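Local coordinates for enoyl-acyl carrier protein reductase (Uncultured bacterium, PDB 6KIA) that probably reduces the enoyl group carried on acyl carrier protein in fatty acid synthesis, using bound NADH, and is linked to triclosan resistance, at residues T406-F411 with A430-L435. Residues are numbered along the deposited sequence; the frame is centred on the assembly and turned at random.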
ATOM      1  N   THR A 406      -2.946 -11.197  -5.951  1.00 16.89           N
ATOM      2  CA  THR A 406      -2.875  -9.878  -6.588  1.00 17.50           C
ATOM      3  C   THR A 406      -1.695  -9.814  -7.547  1.00 19.40           C
ATOM      4  O   THR A 406      -1.739  -9.045  -8.510  1.00 19.84           O
ATOM      5  CB  THR A 406      -2.782  -8.714  -5.563  1.00 20.23           C
ATOM      6  OG1 THR A 406      -1.599  -8.831  -4.755  1.00 19.64           O
ATOM      7  CG2 THR A 406      -4.042  -8.689  -4.678  1.00 17.94           C
ATOM      8  N   GLY A 407      -0.651 -10.605  -7.289  1.00 18.64           N
ATOM      9  CA  GLY A 407       0.523 -10.649  -8.163  1.00 18.32           C
ATOM     10  C   GLY A 407       0.206 -10.833  -9.636  1.00 20.30           C
ATOM     11  O   GLY A 407       0.458  -9.957 -10.449  1.00 18.23           O
ATOM     12  N   PRO A 408      -0.340 -11.996  -9.989  1.00 18.61           N
ATOM     13  CA  PRO A 408      -0.685 -12.280 -11.381  1.00 18.28           C
ATOM     14  C   PRO A 408      -1.800 -11.386 -11.886  1.00 19.15           C
ATOM     15  O   PRO A 408      -1.800 -11.033 -13.060  1.00 18.54           O
ATOM     16  CB  PRO A 408      -1.096 -13.756 -11.359  1.00 21.47           C
ATOM     17  CG  PRO A 408      -1.321 -14.072  -9.932  1.00 23.02           C
ATOM     18  CD  PRO A 408      -0.434 -13.191  -9.146  1.00 17.15           C
ATOM     19  N   LEU A 409      -2.747 -11.017 -11.026  1.00 18.29           N
ATOM     20  CA  LEU A 409      -3.769 -10.082 -11.462  1.00 17.84           C
ATOM     21  C   LEU A 409      -3.151  -8.781 -11.979  1.00 20.20           C
ATOM     22  O   LEU A 409      -3.480  -8.345 -13.079  1.00 18.03           O
ATOM     23  CB  LEU A 409      -4.751  -9.770 -10.323  1.00 18.32           C
ATOM     24  CG  LEU A 409      -5.760 -10.892 -10.022  1.00 23.23           C
ATOM     25  CD1 LEU A 409      -6.597 -10.563  -8.784  1.00 18.21           C
ATOM     26  CD2 LEU A 409      -6.658 -11.166 -11.226  1.00 17.66           C
ATOM     27  N   MET A 410      -2.271  -8.153 -11.197  1.00 16.76           N
ATOM     28  CA  MET A 410      -1.686  -6.889 -11.615  1.00 17.95           C
ATOM     29  C   MET A 410      -0.726  -7.115 -12.795  1.00 18.06           C
ATOM     30  O   MET A 410      -0.736  -6.344 -13.765  1.00 17.81           O
ATOM     31  CB  MET A 410      -0.973  -6.222 -10.454  1.00 17.46           C
ATOM     32  CG  MET A 410      -1.949  -5.799  -9.354  1.00 16.31           C
ATOM     33  SD  MET A 410      -1.112  -5.149  -7.902  1.00 18.14           S
ATOM     34  CE  MET A 410      -0.252  -3.695  -8.557  1.00 18.55           C
ATOM     35  N   PHE A 411       0.054  -8.195 -12.733  1.00 17.59           N
ATOM     36  CA  PHE A 411       1.045  -8.452 -13.786  1.00 19.96           C
ATOM     37  C   PHE A 411       0.361  -8.652 -15.132  1.00 18.87           C
ATOM     38  O   PHE A 411       0.783  -8.076 -16.152  1.00 18.49           O
ATOM     39  CB  PHE A 411       1.908  -9.672 -13.438  1.00 16.13           C
ATOM     40  CG  PHE A 411       3.045  -9.887 -14.411  1.00 20.35           C
ATOM     41  CD1 PHE A 411       4.116  -9.015 -14.457  1.00 23.43           C
ATOM     42  CD2 PHE A 411       3.004 -10.953 -15.300  1.00 22.97           C
ATOM     43  CE1 PHE A 411       5.161  -9.213 -15.398  1.00 22.28           C
ATOM     44  CE2 PHE A 411       4.034 -11.161 -16.227  1.00 24.27           C
ATOM     45  CZ  PHE A 411       5.113 -10.292 -16.261  1.00 19.17           C
ATOM     46  N   ALA A 430     -10.136 -14.288  -5.218  1.00 16.73           N
ATOM     47  CA  ALA A 430     -10.496 -15.674  -4.949  1.00 17.25           C
ATOM     48  C   ALA A 430     -10.544 -16.473  -6.257  1.00 15.80           C
ATOM     49  O   ALA A 430     -10.053 -17.609  -6.313  1.00 20.46           O
ATOM     50  CB  ALA A 430     -11.840 -15.733  -4.202  1.00 17.70           C
ATOM     51  N   LYS A 431     -11.113 -15.881  -7.303  1.00 18.43           N
ATOM     52  CA  LYS A 431     -11.120 -16.536  -8.629  1.00 21.50           C
ATOM     53  C   LYS A 431      -9.696 -16.876  -9.093  1.00 20.69           C
ATOM     54  O   LYS A 431      -9.415 -18.020  -9.497  1.00 19.70           O
ATOM     55  CB  LYS A 431     -11.779 -15.648  -9.686  1.00 21.64           C
ATOM     56  CG  LYS A 431     -13.277 -15.468  -9.556  1.00 24.69           C
ATOM     57  CD  LYS A 431     -13.825 -14.645 -10.705  1.00 31.45           C
ATOM     58  CE  LYS A 431     -15.342 -14.604 -10.682  1.00 45.49           C
ATOM     59  NZ  LYS A 431     -15.854 -13.654 -11.702  1.00 49.45           N
ATOM     60  N   GLN A 432      -8.812 -15.884  -9.025  1.00 18.06           N
ATOM     61  CA  GLN A 432      -7.405 -16.068  -9.384  1.00 19.74           C
ATOM     62  C   GLN A 432      -6.748 -17.183  -8.526  1.00 22.39           C
ATOM     63  O   GLN A 432      -6.046 -18.056  -9.047  1.00 19.35           O
ATOM     64  CB  GLN A 432      -6.624 -14.739  -9.233  1.00 19.38           C
ATOM     65  CG  GLN A 432      -5.169 -14.959  -9.426  1.00 16.49           C
ATOM     66  CD  GLN A 432      -4.812 -15.152 -10.903  1.00 25.93           C
ATOM     67  OE1 GLN A 432      -5.255 -14.399 -11.767  1.00 31.44           O
ATOM     68  NE2 GLN A 432      -4.153 -16.250 -11.197  1.00 34.78           N
ATOM     69  N   LEU A 433      -6.988 -17.184  -7.217  1.00 19.03           N
ATOM     70  CA  LEU A 433      -6.312 -18.155  -6.361  1.00 19.11           C
ATOM     71  C   LEU A 433      -6.839 -19.584  -6.593  1.00 15.71           C
ATOM     72  O   LEU A 433      -6.068 -20.544  -6.616  1.00 17.80           O
ATOM     73  CB  LEU A 433      -6.516 -17.784  -4.888  1.00 19.33           C
ATOM     74  CG  LEU A 433      -5.720 -16.571  -4.384  1.00 18.34           C
ATOM     75  CD1 LEU A 433      -6.282 -16.059  -3.064  1.00 17.25           C
ATOM     76  CD2 LEU A 433      -4.257 -17.003  -4.248  1.00 17.49           C
ATOM     77  N   ASN A 434      -8.135 -19.717  -6.825  1.00 17.86           N
ATOM     78  CA  ASN A 434      -8.680 -21.044  -7.073  1.00 21.16           C
ATOM     79  C   ASN A 434      -8.187 -21.554  -8.416  1.00 20.26           C
ATOM     80  O   ASN A 434      -7.871 -22.730  -8.545  1.00 21.31           O
ATOM     81  CB  ASN A 434     -10.198 -21.036  -6.971  1.00 21.97           C
ATOM     82  CG  ASN A 434     -10.671 -21.066  -5.517  1.00 16.77           C
ATOM     83  OD1 ASN A 434      -9.977 -21.590  -4.627  1.00 21.86           O
ATOM     84  ND2 ASN A 434     -11.818 -20.463  -5.263  1.00 18.81           N
ATOM     85  N   LEU A 435      -8.045 -20.643  -9.382  1.00 19.99           N
ATOM     86  CA  LEU A 435      -7.601 -21.045 -10.715  1.00 20.95           C
ATOM     87  C   LEU A 435      -6.136 -21.490 -10.718  1.00 23.23           C
ATOM     88  O   LEU A 435      -5.809 -22.533 -11.291  1.00 24.59           O
ATOM     89  CB  LEU A 435      -7.814 -19.889 -11.694  1.00 21.00           C
ATOM     90  CG  LEU A 435      -7.443 -20.093 -13.161  1.00 26.28           C
ATOM     91  CD1 LEU A 435      -8.460 -21.024 -13.798  1.00 27.97           C
ATOM     92  CD2 LEU A 435      -7.456 -18.728 -13.819  1.00 29.71           C
TER
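P408 and L409, neighbours on helix 394-413, receive one side chain from helix 426-436, the glutamine Q432. P408 comes first along the chain. Its backbone nitrogen, closed into the ring, has no hydrogen to give to the turn before, and the helix kinks there. Its CB is directed toward the other helix, and the ring lies against the amide group of Q432, its CG 3.8 Å from Q432 CD and equally near NE2; P408 CB is 3.9 Å from the same NE2. The P408 side chain also touches E40 of helix 34-43. The nearest pair of CA atoms across the two segments is that of L409 and Q432, 7.3 Å apart. The isobutyl group of L409 runs past the glutamine in the opposite sense: CG rests 4.0 Å from Q432 CB, and CD2 approaches OE1 to 3.6 Å. With CG anti to its carbonyl carbon (chi1 -75°), L409 brings its branched end closer to the second helix, where it also packs on V428 and I429.

Q432 reaches across with CG anti to the backbone N (chi1 173°), then bends at chi2 (76°), which lays its amide along both residues, NE2 by the proline and OE1 by the leucine. In the chain these two helices precede and follow strand 421-423, which pairs in parallel with 283-287 in the main sheet, consistent with a Rossmann-type domain; the side chain of L409 is about 13 Å from the bound NADH. The chemistry is thus van der Waals contact between a polar amide and two hydrocarbon surfaces: OE1 is buried without a modelled hydrogen-bond partner, which probably costs some of the stability gained by packing.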